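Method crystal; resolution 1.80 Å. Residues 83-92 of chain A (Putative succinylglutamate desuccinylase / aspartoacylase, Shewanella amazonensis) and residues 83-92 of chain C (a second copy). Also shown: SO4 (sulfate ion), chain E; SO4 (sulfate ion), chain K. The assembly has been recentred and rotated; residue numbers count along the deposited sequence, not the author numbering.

Chain A, residues 83-92: KSGEFTLGRF
Chain C 83-92: KSGEFTLGRF

Two copies of the same tight turn meet in a near-symmetric contact of phenylalanine and leucine side chains against backbone, with one serine–serine hydrogen bond, burying 526 Å² in all. In register, Ser A84 faces Ser C84 (CA to CA 6.7 Å) and Phe A87 faces Phe C87 (CA to CA 6.8 Å). About Phe A87 and Phe C87 the pairing runs in opposite senses: Gly A85 lies beside Leu C89 (CA to CA 5.9 Å), and Leu A89 beside Gly C85 (CA to CA 5.8 Å).

Each turn is closed by a backbone hydrogen bond: Ser A84 N donates to Phe A87 O at 2.9 Å, and Ser C84 N to Phe C87 O at 3.0 Å. Gly A85 (phi/psi 63/-146) and Gly C85 (61/-148) have positive phi, which favours glycine. A CB on Gly C85 would lie 2.3 Å from Phe A87 CE2, a clash.

Both serines are t, and their CB atoms point toward the partner. Ser A84 OG and Ser C84 OG hydrogen bond at 2.5 Å; either could donate. Phe A87 and Phe C87, also t, touch through their CB atoms at 3.8 Å. Each ring packs against the backbone of the other turn: Phe A87 CE2 is 3.5 Å from Glu C86 N. Leu A89 (t, p) places CD1 3.5 Å from Gly C85 N.

Out of reach of the other stretch, Lys A83 NZ donates to Thr A88 OG1 at 2.8 Å. Extended Arg A91 holds a sulfate, Arg A91 NH2 to O1 of SO4 E at 2.9 Å.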

ATOM      1  N   LYS A  83      -4.703  -3.406   6.379  1.00 15.11           N
ATOM      2  CA  LYS A  83      -3.287  -3.803   6.473  1.00 14.21           C
ATOM      3  C   LYS A  83      -2.512  -3.472   5.194  1.00 13.94           C
ATOM      4  O   LYS A  83      -3.071  -3.487   4.083  1.00 12.98           O
ATOM      5  CB  LYS A  83      -3.212  -5.303   6.711  1.00 16.65           C
ATOM      6  CG  LYS A  83      -3.583  -5.752   8.124  1.00 17.98           C
ATOM      7  CD  LYS A  83      -2.349  -5.531   9.087  1.00 20.80           C
ATOM      8  CE  LYS A  83      -2.549  -6.073  10.500  1.00 22.28           C
ATOM      9  NZ  LYS A  83      -3.258  -5.182  11.383  1.00 23.90           N
ATOM     10  N   SER A  84      -1.219  -3.188   5.379  1.00 11.91           N
ATOM     11  CA  SER A  84      -0.243  -3.047   4.279  1.00 11.84           C
ATOM     12  C   SER A  84       1.001  -3.699   4.817  1.00 13.87           C
ATOM     13  O   SER A  84       1.630  -3.183   5.766  1.00 15.26           O
ATOM     14  CB  SER A  84      -0.001  -1.592   3.895  1.00 14.03           C
ATOM     15  OG  SER A  84       0.939  -1.525   2.842  1.00 15.72           O
ATOM     16  N   GLY A  85       1.348  -4.862   4.292  1.00 13.92           N
ATOM     17  CA  GLY A  85       2.393  -5.652   4.935  1.00 14.87           C
ATOM     18  C   GLY A  85       1.910  -6.040   6.330  1.00 16.12           C
ATOM     19  O   GLY A  85       0.706  -6.152   6.593  1.00 14.54           O
ATOM     20  N   GLU A  86       2.838  -6.123   7.282  1.00 16.63           N
ATOM     21  CA  GLU A  86       2.552  -6.561   8.650  1.00 19.78           C
ATOM     22  C   GLU A  86       2.319  -5.352   9.558  1.00 22.03           C
ATOM     23  O   GLU A  86       2.818  -5.302  10.686  1.00 28.20           O
ATOM     24  CB  GLU A  86       3.768  -7.379   9.139  1.00 19.27           C
ATOM     25  CG  GLU A  86       4.106  -8.509   8.173  1.00 20.32           C
ATOM     26  CD  GLU A  86       5.608  -8.835   8.073  1.00 23.95           C
ATOM     27  OE1 GLU A  86       6.317  -8.672   9.103  1.00 17.79           O
ATOM     28  OE2 GLU A  86       6.063  -9.239   6.960  1.00 20.17           O
ATOM     29  N   PHE A  87       1.583  -4.371   9.053  1.00 14.96           N
ATOM     30  CA  PHE A  87       1.380  -3.076   9.699  1.00 13.28           C
ATOM     31  C   PHE A  87      -0.025  -2.618   9.330  1.00 14.62           C
ATOM     32  O   PHE A  87      -0.469  -2.800   8.187  1.00 13.88           O
ATOM     33  CB  PHE A  87       2.407  -2.044   9.130  1.00 18.00           C
ATOM     34  CG  PHE A  87       2.229  -0.575   9.590  1.00 19.23           C
ATOM     35  CD1 PHE A  87       2.678  -0.155  10.869  1.00 22.84           C
ATOM     36  CD2 PHE A  87       1.709   0.436   8.691  1.00 21.93           C
ATOM     37  CE1 PHE A  87       2.535   1.199  11.279  1.00 24.34           C
ATOM     38  CE2 PHE A  87       1.572   1.837   9.118  1.00 21.77           C
ATOM     39  CZ  PHE A  87       1.975   2.202  10.382  1.00 27.50           C
ATOM     40  N   THR A  88      -0.713  -2.027  10.289  1.00 11.53           N
ATOM     41  CA  THR A  88      -2.019  -1.465  10.038  1.00 12.37           C
ATOM     42  C   THR A  88      -1.823  -0.092   9.415  1.00 15.36           C
ATOM     43  O   THR A  88      -1.257   0.807  10.035  1.00 16.03           O
ATOM     44  CB  THR A  88      -2.807  -1.287  11.340  1.00 14.45           C
ATOM     45  OG1 THR A  88      -2.768  -2.530  12.060  1.00 14.82           O
ATOM     46  CG2 THR A  88      -4.230  -0.893  10.995  1.00 11.17           C
ATOM     47  N   LEU A  89      -2.321   0.069   8.179  1.00 10.65           N
ATOM     48  CA  LEU A  89      -2.294   1.349   7.463  1.00  9.99           C
ATOM     49  C   LEU A  89      -3.593   2.060   7.865  1.00 14.13           C
ATOM     50  O   LEU A  89      -4.570   2.123   7.098  1.00 13.14           O
ATOM     51  CB  LEU A  89      -2.175   1.077   5.953  1.00 11.91           C
ATOM     52  CG  LEU A  89      -1.936   2.329   5.120  1.00 11.11           C
ATOM     53  CD1 LEU A  89      -0.479   2.884   5.412  1.00 14.12           C
ATOM     54  CD2 LEU A  89      -2.181   2.110   3.598  1.00 14.44           C
ATOM     55  N   GLY A  90      -3.596   2.620   9.081  1.00 11.40           N
ATOM     56  CA  GLY A  90      -4.825   3.025   9.719  1.00 11.32           C
ATOM     57  C   GLY A  90      -5.013   4.458  10.052  1.00 11.80           C
ATOM     58  O   GLY A  90      -6.038   4.807  10.660  1.00 13.19           O
ATOM     59  N   ARG A  91      -4.084   5.279   9.580  1.00 12.25           N
ATOM     60  CA  ARG A  91      -4.020   6.678   9.961  1.00 11.68           C
ATOM     61  C   ARG A  91      -4.777   7.617   9.038  1.00 11.98           C
ATOM     62  O   ARG A  91      -5.276   8.673   9.466  1.00 10.51           O
ATOM     63  CB  ARG A  91      -2.555   7.089  10.048  1.00 13.47           C
ATOM     64  CG  ARG A  91      -2.340   8.469  10.566  1.00 13.07           C
ATOM     65  CD  ARG A  91      -0.860   8.773  10.834  1.00 11.59           C
ATOM     66  NE  ARG A  91      -0.739  10.157  11.256  1.00 19.62           N
ATOM     67  CZ  ARG A  91      -0.975  10.590  12.487  1.00 21.95           C
ATOM     68  NH1 ARG A  91      -1.306   9.749  13.458  1.00 25.57           N
ATOM     69  NH2 ARG A  91      -0.857  11.883  12.747  1.00 25.82           N
ATOM     70  N   PHE A  92      -4.867   7.221   7.772  1.00 12.38           N
ATOM     71  CA  PHE A  92      -5.519   8.049   6.767  1.00 13.45           C
ATOM     72  C   PHE A  92      -6.263   7.189   5.767  1.00 10.94           C
ATOM     73  O   PHE A  92      -6.009   5.979   5.623  1.00 13.83           O
ATOM     74  CB  PHE A  92      -4.480   8.944   6.029  1.00 12.83           C
ATOM     75  CG  PHE A  92      -3.238   8.227   5.564  1.00 12.04           C
ATOM     76  CD1 PHE A  92      -3.249   7.422   4.430  1.00 12.18           C
ATOM     77  CD2 PHE A  92      -2.032   8.374   6.239  1.00 10.24           C
ATOM     78  CE1 PHE A  92      -2.114   6.798   3.981  1.00 14.88           C
ATOM     79  CE2 PHE A  92      -0.908   7.738   5.820  1.00 14.32           C
ATOM     80  CZ  PHE A  92      -0.925   6.947   4.691  1.00 13.80           C
TER
ATOM     81  N   LYS C  83       8.284   2.358   1.149  1.00 14.00           N
ATOM     82  CA  LYS C  83       7.519   2.603   2.365  1.00 15.22           C
ATOM     83  C   LYS C  83       6.006   2.530   2.114  1.00 13.12           C
ATOM     84  O   LYS C  83       5.526   2.815   1.008  1.00 15.23           O
ATOM     85  CB  LYS C  83       7.844   3.968   2.924  1.00 15.10           C
ATOM     86  CG  LYS C  83       9.269   4.108   3.401  1.00 15.75           C
ATOM     87  CD  LYS C  83       9.467   3.235   4.640  1.00 29.82           C
ATOM     88  CE  LYS C  83      10.668   3.647   5.434  1.00 35.09           C
ATOM     89  NZ  LYS C  83      11.234   2.481   6.081  1.00 22.61           N
ATOM     90  N   SER C  84       5.293   2.104   3.160  1.00 11.65           N
ATOM     91  CA  SER C  84       3.845   2.127   3.216  1.00 12.73           C
ATOM     92  C   SER C  84       3.498   2.436   4.658  1.00 12.16           C
ATOM     93  O   SER C  84       3.769   1.614   5.541  1.00 15.54           O
ATOM     94  CB  SER C  84       3.267   0.788   2.796  1.00 12.78           C
ATOM     95  OG  SER C  84       1.854   0.811   2.876  1.00 14.14           O
ATOM     96  N   GLY C  85       2.936   3.598   4.934  1.00 12.48           N
ATOM     97  CA  GLY C  85       2.795   3.988   6.335  1.00 13.18           C
ATOM     98  C   GLY C  85       4.201   4.081   6.939  1.00 13.71           C
ATOM     99  O   GLY C  85       5.181   4.336   6.223  1.00 12.74           O
ATOM    100  N   GLU C  86       4.320   3.785   8.222  1.00 13.63           N
ATOM    101  CA  GLU C  86       5.595   3.880   8.962  1.00 14.15           C
ATOM    102  C   GLU C  86       6.259   2.499   9.022  1.00 17.96           C
ATOM    103  O   GLU C  86       6.635   2.022  10.095  1.00 24.50           O
ATOM    104  CB  GLU C  86       5.290   4.362  10.360  1.00 12.80           C
ATOM    105  CG  GLU C  86       4.511   5.700  10.331  1.00 16.67           C
ATOM    106  CD  GLU C  86       3.474   5.829  11.426  1.00 25.34           C
ATOM    107  OE1 GLU C  86       3.706   5.231  12.494  1.00 18.42           O
ATOM    108  OE2 GLU C  86       2.436   6.546  11.228  1.00 20.21           O
ATOM    109  N   PHE C  87       6.315   1.844   7.881  1.00 14.56           N
ATOM    110  CA  PHE C  87       6.812   0.478   7.740  1.00 13.43           C
ATOM    111  C   PHE C  87       7.402   0.342   6.337  1.00 14.09           C
ATOM    112  O   PHE C  87       6.973   1.017   5.374  1.00 15.07           O
ATOM    113  CB  PHE C  87       5.598  -0.463   7.872  1.00 16.18           C
ATOM    114  CG  PHE C  87       5.886  -1.941   7.657  1.00 23.13           C
ATOM    115  CD1 PHE C  87       6.548  -2.694   8.649  1.00 24.90           C
ATOM    116  CD2 PHE C  87       5.416  -2.616   6.482  1.00 24.90           C
ATOM    117  CE1 PHE C  87       6.800  -4.051   8.440  1.00 29.95           C
ATOM    118  CE2 PHE C  87       5.670  -3.981   6.276  1.00 23.80           C
ATOM    119  CZ  PHE C  87       6.360  -4.695   7.247  1.00 30.09           C
ATOM    120  N   THR C  88       8.378  -0.522   6.208  1.00 12.40           N
ATOM    121  CA  THR C  88       9.017  -0.806   4.928  1.00 12.49           C
ATOM    122  C   THR C  88       8.246  -1.969   4.313  1.00 15.84           C
ATOM    123  O   THR C  88       8.165  -3.057   4.895  1.00 16.01           O
ATOM    124  CB  THR C  88      10.511  -1.191   5.086  1.00 13.87           C
ATOM    125  OG1 THR C  88      11.199  -0.230   5.899  1.00 13.24           O
ATOM    126  CG2 THR C  88      11.170  -1.286   3.747  1.00 13.44           C
ATOM    127  N   LEU C  89       7.656  -1.728   3.138  1.00 12.88           N
ATOM    128  CA  LEU C  89       6.913  -2.771   2.377  1.00 11.56           C
ATOM    129  C   LEU C  89       7.979  -3.379   1.455  1.00 14.40           C
ATOM    130  O   LEU C  89       8.021  -3.135   0.249  1.00 14.34           O
ATOM    131  CB  LEU C  89       5.728  -2.142   1.624  1.00 11.13           C
ATOM    132  CG  LEU C  89       4.801  -3.162   0.991  1.00 14.38           C
ATOM    133  CD1 LEU C  89       3.963  -3.823   2.100  1.00 11.97           C
ATOM    134  CD2 LEU C  89       3.906  -2.455  -0.049  1.00 17.85           C
ATOM    135  N   GLY C  90       8.842  -4.201   2.077  1.00 13.19           N
ATOM    136  CA  GLY C  90      10.082  -4.614   1.487  1.00 12.17           C
ATOM    137  C   GLY C  90      10.219  -6.074   1.180  1.00 14.76           C
ATOM    138  O   GLY C  90      11.247  -6.478   0.650  1.00 13.80           O
ATOM    139  N   ARG C  91       9.176  -6.852   1.480  1.00 10.27           N
ATOM    140  CA  ARG C  91       9.250  -8.308   1.351  1.00 11.23           C
ATOM    141  C   ARG C  91       8.968  -8.879  -0.027  1.00 12.61           C
ATOM    142  O   ARG C  91       9.509  -9.935  -0.406  1.00 11.57           O
ATOM    143  CB  ARG C  91       8.275  -8.928   2.367  1.00 13.16           C
ATOM    144  CG  ARG C  91       8.400 -10.434   2.523  1.00 11.07           C
ATOM    145  CD  ARG C  91       7.613 -10.921   3.720  1.00 16.29           C
ATOM    146  NE  ARG C  91       7.681 -12.363   3.788  1.00 19.72           N
ATOM    147  CZ  ARG C  91       8.750 -13.028   4.233  1.00 29.36           C
ATOM    148  NH1 ARG C  91       9.823 -12.377   4.703  1.00 23.35           N
ATOM    149  NH2 ARG C  91       8.731 -14.358   4.222  1.00 27.42           N
ATOM    150  N   PHE C  92       8.101  -8.178  -0.769  1.00 11.28           N
ATOM    151  CA  PHE C  92       7.650  -8.634  -2.053  1.00 13.85           C
ATOM    152  C   PHE C  92       7.501  -7.488  -3.055  1.00 11.63           C
ATOM    153  O   PHE C  92       7.450  -6.310  -2.675  1.00 12.48           O
ATOM    154  CB  PHE C  92       6.324  -9.419  -1.935  1.00 14.81           C
ATOM    155  CG  PHE C  92       5.246  -8.772  -1.093  1.00 10.72           C
ATOM    156  CD1 PHE C  92       4.484  -7.693  -1.572  1.00 13.54           C
ATOM    157  CD2 PHE C  92       4.954  -9.278   0.180  1.00 13.92           C
ATOM    158  CE1 PHE C  92       3.438  -7.149  -0.782  1.00 13.77           C
ATOM    159  CE2 PHE C  92       3.951  -8.715   0.956  1.00 11.97           C
ATOM    160  CZ  PHE C  92       3.206  -7.658   0.468  1.00 15.56           C
TER
HETATM  161  S   SO4 E 368      -2.749  13.331  15.159  1.00 29.83           S
HETATM  162  O1  SO4 E 368      -1.665  14.028  14.474  1.00 34.90           O
HETATM  163  O2  SO4 E 368      -3.919  13.294  14.228  1.00 20.95           O
HETATM  164  O3  SO4 E 368      -3.037  13.952  16.466  1.00 42.25           O
HETATM  165  O4  SO4 E 368      -2.236  11.972  15.461  1.00 30.06           O
HETATM  166  S   SO4 K 368      11.418 -16.135   3.746  1.00 34.99           S
HETATM  167  O1  SO4 K 368      11.518 -15.655   2.350  1.00 19.44           O
HETATM  168  O2  SO4 K 368      10.166 -16.870   3.905  1.00 39.53           O
HETATM  169  O3  SO4 K 368      11.477 -15.066   4.790  1.00 29.57           O
HETATM  170  O4  SO4 K 368      12.582 -17.007   3.987  1.00 43.18           O